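Local atomic coordinates of clavulanic acid biosynthesis oligopeptide binding protein 2 (Streptomyces clavuligerus, PDB entry 2WOP), a protein that probably binds peptides or related solutes for import as a family 5 extracellular solute-binding protein, and here holds a free arginine. Residues Ala428-Leu433 / Leu449-Gly454; Ser39-Asp44 / Tyr53-Leu58; Pro48-Tyr53 / Asp131-Gly136. All coordinates share one frame; numbering follows the deposited sequence.

Contact 1: residues Ala428-Leu433 / Leu449-Gly454; sequences ATYFSL and LVTDWG. With ARG (arginine), chain B.
The rings of Tyr430 and Phe431 both meet segment 449-454 with their edges. Near the plane of the Tyr430 ring lie Val450 O, Thr451 OG1 and CE2 of the adjacent Phe431; at the rim of Phe431 lie Thr451 OG1, 3.7 Å from CE2, and the more distant Asp452 OD1. Trp480 meets the Phe431 ring with planes about 40° apart. One polar bond joins the segments: Tyr430 OH donates to Val450 O at 2.7 Å, in the carbonyl plane. Having CG anti to the backbone N (chi1 -163°) carries the phenol to that carbonyl. At the far end of 449-454, Gly454 N donates to O of the bound arginine at 3.1 Å, nearly straight at 172°, and the arginine N donates to Gly454 O at 2.6 Å. At this end the ligand is held by its amino and carboxylate groups, which pair with the backbone of Gly454, consistent with the strand-like peptide binding of OppA-type proteins. The short, weakly bonded helix 430-434 rests against strand 448-453, which runs antiparallel to strand 303-309 and parallel to 391-397. Phe402 touches Tyr430, Val450 and Asp452, so helix 401-414 packs against both segments through this one residue.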
# COMPACT_ATOMS: atom_id res chain seq x y z
N ALA A 428 4.91 16.47 5.38
CA ALA A 428 5.34 16.16 4.02
C ALA A 428 6.53 15.21 3.97
O ALA A 428 6.57 14.29 3.13
CB ALA A 428 5.66 17.45 3.24
N THR A 429 7.49 15.44 4.86
CA THR A 429 8.75 14.70 4.86
C THR A 429 8.84 13.70 6.02
O THR A 429 9.94 13.27 6.36
CB THR A 429 9.93 15.64 5.01
OG1 THR A 429 9.76 16.41 6.21
CG2 THR A 429 10.06 16.58 3.79
N TYR A 430 7.71 13.34 6.61
CA TYR A 430 7.71 12.46 7.79
C TYR A 430 8.45 11.14 7.57
O TYR A 430 9.10 10.63 8.48
CB TYR A 430 6.29 12.19 8.25
CG TYR A 430 6.13 11.64 9.66
CD1 TYR A 430 6.44 12.42 10.77
CD2 TYR A 430 5.62 10.36 9.87
CE1 TYR A 430 6.27 11.94 12.07
CE2 TYR A 430 5.44 9.86 11.17
CZ TYR A 430 5.77 10.66 12.26
OH TYR A 430 5.60 10.18 13.54
N PHE A 431 8.34 10.59 6.35
CA PHE A 431 8.99 9.31 6.01
C PHE A 431 10.41 9.47 5.44
O PHE A 431 11.29 8.64 5.69
CB PHE A 431 8.11 8.49 5.05
CG PHE A 431 6.67 8.35 5.50
CD1 PHE A 431 5.63 8.56 4.60
CD2 PHE A 431 6.36 8.02 6.81
CE1 PHE A 431 4.30 8.43 5.00
CE2 PHE A 431 5.03 7.89 7.23
CZ PHE A 431 4.00 8.09 6.33
N SER A 432 10.64 10.53 4.68
CA SER A 432 11.95 10.78 4.09
C SER A 432 12.95 11.32 5.11
O SER A 432 14.13 10.92 5.13
CB SER A 432 11.82 11.76 2.92
OG SER A 432 11.00 12.85 3.30
N LEU A 433 12.49 12.25 5.95
CA LEU A 433 13.40 12.98 6.83
C LEU A 433 12.98 12.97 8.29
O LEU A 433 13.75 13.40 9.14
CB LEU A 433 13.53 14.44 6.35
CG LEU A 433 14.05 14.66 4.92
CD1 LEU A 433 13.89 16.10 4.48
CD2 LEU A 433 15.51 14.20 4.79
N LEU A 449 7.30 6.51 18.42
CA LEU A 449 6.93 7.14 17.15
C LEU A 449 5.55 6.68 16.76
O LEU A 449 5.26 5.47 16.78
CB LEU A 449 7.93 6.77 16.03
CG LEU A 449 9.36 7.33 16.12
CD1 LEU A 449 10.28 6.63 15.11
CD2 LEU A 449 9.35 8.84 15.84
N VAL A 450 4.69 7.63 16.40
CA VAL A 450 3.35 7.28 15.92
C VAL A 450 3.40 7.22 14.40
O VAL A 450 3.91 8.15 13.76
CB VAL A 450 2.30 8.32 16.38
CG1 VAL A 450 0.91 7.99 15.78
CG2 VAL A 450 2.22 8.35 17.89
N THR A 451 2.89 6.15 13.82
CA THR A 451 2.85 6.10 12.36
C THR A 451 1.77 5.15 11.87
O THR A 451 1.05 4.51 12.66
CB THR A 451 4.26 5.77 11.76
OG1 THR A 451 4.28 6.09 10.36
CG2 THR A 451 4.59 4.28 11.95
N ASP A 452 1.63 5.08 10.55
CA ASP A 452 0.79 4.06 9.93
C ASP A 452 1.50 3.49 8.72
O ASP A 452 2.50 4.05 8.27
CB ASP A 452 -0.61 4.59 9.61
CG ASP A 452 -0.61 5.77 8.65
OD1 ASP A 452 0.46 6.23 8.20
OD2 ASP A 452 -1.72 6.27 8.37
N TRP A 453 1.02 2.36 8.22
CA TRP A 453 1.73 1.62 7.18
C TRP A 453 0.75 0.78 6.38
O TRP A 453 -0.14 0.17 6.97
CB TRP A 453 2.73 0.69 7.84
CG TRP A 453 3.24 -0.42 6.99
CD1 TRP A 453 2.89 -1.74 7.08
CD2 TRP A 453 4.21 -0.33 5.95
NE1 TRP A 453 3.58 -2.48 6.14
CE2 TRP A 453 4.38 -1.64 5.42
CE3 TRP A 453 4.91 0.73 5.37
CZ2 TRP A 453 5.26 -1.91 4.36
CZ3 TRP A 453 5.81 0.46 4.33
CH2 TRP A 453 5.97 -0.86 3.83
N GLY A 454 0.94 0.73 5.06
CA GLY A 454 0.23 -0.23 4.21
C GLY A 454 1.26 -0.93 3.34
O GLY A 454 2.22 -0.29 2.88
N ARG B . 4.05 1.35 1.98
CA ARG B . 4.00 2.82 1.76
C ARG B . 3.43 3.54 2.99
O ARG B . 2.82 2.94 3.89
CB ARG B . 3.15 3.14 0.54
CG ARG B . 1.72 2.59 0.65
CD ARG B . 0.82 3.22 -0.38
NE ARG B . 1.25 2.97 -1.76
CZ ARG B . 1.18 1.78 -2.38
NH1 ARG B . 0.72 0.71 -1.73
NH2 ARG B . 1.57 1.67 -3.63
OXT ARG B . 3.55 4.75 3.05

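Contact 2: residues Ser39-Asp44 / Tyr53-Leu58; sequences SSADVD and YVWVWL. With ARG (arginine), chain B.
Asp44 and Tyr53 lie one over the other, their side chains sliding past each other in opposite directions with carboxylate and ring planes 8° apart. Asp44 CB sits 3.7 Å from the centroid of the Tyr53 ring, almost on its normal, a CH-pi contact. The deciding torsion is that of Asp44: CG stands between the backbone N and the carbonyl carbon (chi1 53°), which folds the carboxylate back over the ring and lets OD2 accept from Tyr53 N at 3.1 Å. The donor comes from above the carboxylate plane. Trp55 takes the same kind of rotamer (chi1 66°), and its six-membered ring swings out to the loop. Val56 CG2 and Tyr53 CB lie on one face of this indole, Ser39 OG on the other; the latter is turned by its bond to Ala41 O, 2.6 Å long and on a lone pair. Val43 CG1 packs 3.8 Å from Trp55 CH2, the two side chains crossing at about a right angle. At the rim of Tyr53, water 1 links its OH to Asp42 O, to which it donates at 2.7 Å. With an alanine here in place of Tyr53 the ring is gone, which would probably leave Asp44 CB and its carboxylate without the face they stack on and water 1 without its phenol partner. On the ligand side, NH2 of the bound arginine lies over the centre of one face of the Trp57 ring, 3.1 Å above its plane. Asp44 also receives Thr51 OG1 on OD1 and Tyr52 N on OD2. These two donors and Tyr53 N probably offset its charge, the N terminus of helix 54-63, where Tyr53 is the N-cap residue, is likely to add to this, and its CB rests on an aromatic face.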
# COMPACT_ATOMS: atom_id res chain seq x y z
N SER A 39 -10.19 14.06 -7.48
CA SER A 39 -9.14 13.88 -6.50
C SER A 39 -8.81 15.24 -5.89
O SER A 39 -8.94 16.27 -6.56
CB SER A 39 -7.89 13.29 -7.19
OG SER A 39 -6.78 13.27 -6.31
N SER A 40 -8.38 15.23 -4.63
CA SER A 40 -7.92 16.47 -4.01
C SER A 40 -6.47 16.79 -4.39
O SER A 40 -6.03 17.93 -4.23
CB SER A 40 -8.09 16.41 -2.48
OG SER A 40 -7.04 15.65 -1.89
N ALA A 41 -5.75 15.78 -4.89
CA ALA A 41 -4.32 15.89 -5.18
C ALA A 41 -4.02 15.49 -6.63
O ALA A 41 -4.71 14.64 -7.20
CB ALA A 41 -3.52 15.02 -4.21
N ASP A 42 -2.99 16.10 -7.22
CA ASP A 42 -2.50 15.67 -8.53
C ASP A 42 -1.77 14.32 -8.39
O ASP A 42 -1.34 13.93 -7.29
CB ASP A 42 -1.53 16.72 -9.11
CG ASP A 42 -1.41 16.68 -10.66
OD1 ASP A 42 -1.87 15.73 -11.32
OD2 ASP A 42 -0.83 17.64 -11.20
N VAL A 43 -1.63 13.62 -9.51
CA VAL A 43 -0.82 12.40 -9.54
C VAL A 43 0.61 12.75 -9.11
O VAL A 43 1.06 13.89 -9.32
CB VAL A 43 -0.80 11.74 -10.97
CG1 VAL A 43 -2.23 11.42 -11.42
CG2 VAL A 43 -0.05 12.60 -12.01
N ASP A 44 1.31 11.78 -8.53
CA ASP A 44 2.73 11.99 -8.20
C ASP A 44 3.62 11.91 -9.47
O ASP A 44 4.59 12.67 -9.61
CB ASP A 44 3.21 11.07 -7.06
CG ASP A 44 2.92 9.57 -7.29
OD1 ASP A 44 2.21 9.19 -8.25
OD2 ASP A 44 3.41 8.76 -6.47
N TYR A 53 1.84 6.41 -5.18
CA TYR A 53 0.48 6.63 -4.65
C TYR A 53 -0.40 5.42 -4.98
O TYR A 53 -0.48 5.01 -6.15
CB TYR A 53 -0.17 7.86 -5.30
CG TYR A 53 0.30 9.23 -4.83
CD1 TYR A 53 1.22 9.39 -3.78
CD2 TYR A 53 -0.22 10.37 -5.43
CE1 TYR A 53 1.62 10.68 -3.37
CE2 TYR A 53 0.16 11.65 -5.03
CZ TYR A 53 1.07 11.79 -4.00
OH TYR A 53 1.43 13.09 -3.64
N VAL A 54 -1.06 4.87 -3.95
CA VAL A 54 -1.94 3.70 -4.15
C VAL A 54 -2.98 4.00 -5.23
O VAL A 54 -3.25 3.17 -6.10
CB VAL A 54 -2.69 3.25 -2.88
CG1 VAL A 54 -3.37 1.92 -3.14
CG2 VAL A 54 -1.75 3.06 -1.74
N TRP A 55 -3.54 5.21 -5.20
CA TRP A 55 -4.58 5.56 -6.16
C TRP A 55 -4.07 5.77 -7.59
O TRP A 55 -4.82 5.61 -8.55
CB TRP A 55 -5.40 6.75 -5.66
CG TRP A 55 -4.67 8.05 -5.55
CD1 TRP A 55 -4.03 8.54 -4.43
CD2 TRP A 55 -4.58 9.06 -6.55
NE1 TRP A 55 -3.53 9.80 -4.70
CE2 TRP A 55 -3.84 10.14 -5.99
CE3 TRP A 55 -5.03 9.16 -7.87
CZ2 TRP A 55 -3.55 11.32 -6.72
CZ3 TRP A 55 -4.74 10.34 -8.61
CH2 TRP A 55 -4.00 11.40 -8.02
N VAL A 56 -2.79 6.12 -7.74
CA VAL A 56 -2.19 6.21 -9.07
C VAL A 56 -1.88 4.80 -9.57
O VAL A 56 -1.99 4.53 -10.77
CB VAL A 56 -0.96 7.13 -9.09
CG1 VAL A 56 -0.33 7.16 -10.50
CG2 VAL A 56 -1.38 8.55 -8.69
N TRP A 57 -1.53 3.88 -8.67
CA TRP A 57 -1.38 2.47 -9.09
C TRP A 57 -2.70 1.93 -9.61
O TRP A 57 -2.75 1.18 -10.58
CB TRP A 57 -0.90 1.61 -7.94
CG TRP A 57 0.52 1.86 -7.60
CD1 TRP A 57 1.26 2.99 -7.85
CD2 TRP A 57 1.38 0.95 -6.94
NE1 TRP A 57 2.54 2.83 -7.38
CE2 TRP A 57 2.64 1.59 -6.81
CE3 TRP A 57 1.22 -0.36 -6.44
CZ2 TRP A 57 3.75 0.96 -6.19
CZ3 TRP A 57 2.31 -0.97 -5.82
CH2 TRP A 57 3.56 -0.32 -5.71
N LEU A 58 -3.79 2.34 -8.95
CA LEU A 58 -5.12 1.98 -9.39
C LEU A 58 -5.41 2.55 -10.78
O LEU A 58 -5.95 1.86 -11.66
CB LEU A 58 -6.11 2.53 -8.36
CG LEU A 58 -7.49 1.96 -8.13
CD1 LEU A 58 -7.39 0.49 -7.70
CD2 LEU A 58 -8.13 2.87 -7.05
N ARG B . 4.05 1.35 1.98
CA ARG B . 4.00 2.82 1.76
C ARG B . 3.43 3.54 2.99
O ARG B . 2.82 2.94 3.89
CB ARG B . 3.15 3.14 0.54
CG ARG B . 1.72 2.59 0.65
CD ARG B . 0.82 3.22 -0.38
NE ARG B . 1.25 2.97 -1.76
CZ ARG B . 1.18 1.78 -2.38
NH1 ARG B . 0.72 0.71 -1.73
NH2 ARG B . 1.57 1.67 -3.63
OXT ARG B . 3.55 4.75 3.05
O HOH W 1 0.27 15.13 -5.47

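Contact 3: residues Pro48-Tyr53 / Asp131-Gly136. With ARG (arginine), chain B.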
# COMPACT_ATOMS: atom_id res chain seq x y z
N PRO A 48 5.16 5.30 -15.26
CA PRO A 48 4.72 4.15 -14.45
C PRO A 48 5.76 3.69 -13.42
O PRO A 48 5.39 3.03 -12.43
CB PRO A 48 4.42 3.06 -15.50
CG PRO A 48 5.21 3.46 -16.72
CD PRO A 48 5.20 4.99 -16.70
N ALA A 49 7.03 4.03 -13.65
CA ALA A 49 8.10 3.62 -12.73
C ALA A 49 8.28 4.55 -11.52
O ALA A 49 8.99 4.22 -10.57
CB ALA A 49 9.43 3.51 -13.48
N ARG A 50 7.64 5.72 -11.57
CA ARG A 50 7.95 6.81 -10.64
C ARG A 50 6.79 7.14 -9.69
O ARG A 50 6.85 8.14 -8.95
CB ARG A 50 8.42 8.06 -11.39
CG ARG A 50 9.72 7.83 -12.18
CD ARG A 50 10.17 9.10 -12.86
NE ARG A 50 10.66 10.09 -11.89
CZ ARG A 50 11.08 11.31 -12.22
NH1 ARG A 50 11.08 11.69 -13.49
NH2 ARG A 50 11.49 12.15 -11.27
N THR A 51 5.77 6.29 -9.70
CA THR A 51 4.62 6.49 -8.85
C THR A 51 4.62 5.56 -7.64
O THR A 51 4.98 4.37 -7.74
CB THR A 51 3.27 6.35 -9.62
OG1 THR A 51 2.18 6.44 -8.69
CG2 THR A 51 3.16 5.03 -10.37
N TYR A 52 4.22 6.12 -6.50
CA TYR A 52 4.03 5.31 -5.30
C TYR A 52 2.60 5.41 -4.74
O TYR A 52 2.19 4.56 -3.92
CB TYR A 52 5.06 5.69 -4.21
CG TYR A 52 5.80 4.50 -3.65
CD1 TYR A 52 7.18 4.41 -3.79
CD2 TYR A 52 5.12 3.46 -3.02
CE1 TYR A 52 7.88 3.30 -3.29
CE2 TYR A 52 5.81 2.36 -2.52
CZ TYR A 52 7.19 2.28 -2.66
OH TYR A 52 7.86 1.18 -2.18
N TYR A 53 1.84 6.41 -5.18
CA TYR A 53 0.48 6.63 -4.65
C TYR A 53 -0.40 5.42 -4.98
O TYR A 53 -0.48 5.01 -6.15
CB TYR A 53 -0.17 7.86 -5.30
CG TYR A 53 0.30 9.23 -4.83
CD1 TYR A 53 1.22 9.39 -3.78
CD2 TYR A 53 -0.22 10.37 -5.43
CE1 TYR A 53 1.62 10.68 -3.37
CE2 TYR A 53 0.16 11.65 -5.03
CZ TYR A 53 1.07 11.79 -4.00
OH TYR A 53 1.43 13.09 -3.64
N ASP A 131 18.84 7.98 -10.11
CA ASP A 131 19.27 9.37 -10.27
C ASP A 131 18.36 10.13 -11.24
O ASP A 131 18.24 11.36 -11.15
CB ASP A 131 20.75 9.45 -10.70
CG ASP A 131 21.06 8.65 -11.97
OD1 ASP A 131 20.39 7.62 -12.22
OD2 ASP A 131 22.01 9.02 -12.71
N VAL A 132 17.72 9.39 -12.14
CA VAL A 132 16.89 9.98 -13.20
C VAL A 132 15.40 9.75 -12.95
O VAL A 132 14.57 10.62 -13.25
CB VAL A 132 17.29 9.44 -14.61
CG1 VAL A 132 16.36 10.00 -15.72
CG2 VAL A 132 18.75 9.79 -14.92
N LEU A 133 15.07 8.57 -12.42
CA LEU A 133 13.67 8.12 -12.29
C LEU A 133 13.23 7.80 -10.85
O LEU A 133 12.55 6.79 -10.61
CB LEU A 133 13.42 6.91 -13.23
CG LEU A 133 13.80 7.08 -14.70
CD1 LEU A 133 13.65 5.74 -15.40
CD2 LEU A 133 12.90 8.10 -15.37
N PRO A 134 13.60 8.65 -9.88
CA PRO A 134 13.21 8.31 -8.50
C PRO A 134 11.69 8.42 -8.31
O PRO A 134 11.02 9.11 -9.08
CB PRO A 134 13.90 9.39 -7.67
CG PRO A 134 14.02 10.56 -8.60
CD PRO A 134 14.30 9.95 -9.95
N GLY A 135 11.16 7.73 -7.31
CA GLY A 135 9.77 7.96 -6.89
C GLY A 135 8.94 6.70 -6.77
O GLY A 135 7.88 6.72 -6.13
N GLY A 136 9.39 5.62 -7.39
CA GLY A 136 8.67 4.35 -7.34
C GLY A 136 9.37 3.27 -6.51
O GLY A 136 10.44 3.52 -5.95
N ARG B . 4.05 1.35 1.98
CA ARG B . 4.00 2.82 1.76
C ARG B . 3.43 3.54 2.99
O ARG B . 2.82 2.94 3.89
CB ARG B . 3.15 3.14 0.54
CG ARG B . 1.72 2.59 0.65
CD ARG B . 0.82 3.22 -0.38
NE ARG B . 1.25 2.97 -1.76
CZ ARG B . 1.18 1.78 -2.38
NH1 ARG B . 0.72 0.71 -1.73
NH2 ARG B . 1.57 1.67 -3.63
OXT ARG B . 3.55 4.75 3.05
O HOH W 2 11.70 4.87 -8.83
O HOH W 3 10.20 11.99 -8.54
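Val132 O lies over the centre of one face of the Arg50 guanidinium, where two irregular loops of this periplasmic-binding-protein fold pass each other, their touching parts 47° apart in direction. Next along the chain, Leu133 crosses the Arg50 side chain at about a right angle, its CD2 3.8 Å from Arg50 CD. Pro134 runs beside the arginine and supplies the one direct hydrogen bond between the loops: Arg50 NE donates to Pro134 O at 3.0 Å with an angle of 169°, the oxygen lying at the guanidinium edge. A bend at chi3 (71°) of Arg50 turns the head group to this carbonyl, and water 3 doubles the link by accepting from Arg50 NH2 and donating to Pro134 O. At Gly135 a beta carbon would run into Arg50 O and, at these backbone angles, into the carbonyl of Pro134, while Gly135 O lies 3.4 Å from Tyr52 CD1, at the ring edge. At Gly136 a beta carbon would collide with Ala49 O; instead CA makes a CA-H...O contact of 3.2 Å with it, and Gly136 N donates to water 2 at 2.8 Å. Tyr52 CE1 reaches Gly136 C, and the Tyr52 hydroxyl is bonded to Asp456. On the ligand side, Tyr52 O accepts from both NE and NH2 of the bound arginine, the NE bond measuring 2.8 Å.

Overall arrangement
From the N terminus, the chain leaves strand 34-39 through 39-44, and contact 2 closes a loop of eight residues by bringing it against the start of helix 54-63. Contact 3 begins inside that loop, at 48-53, and closes only at 131-136, beyond helix 117-127, tying that later loop to the same region; the two therefore cross, share Tyr53, and are joined by Asp44 to Thr51 and Tyr52. Contact 1 follows in series, closing the excursion through helix 438-444 and joining helix 430-434 to the mixed sheet of strands 303-309, 391-397 and 448-453. Its centre lies about 18 Å from both other centres, nearest atoms about 7 Å apart. The bound arginine bridges this separation, meeting all three contacts.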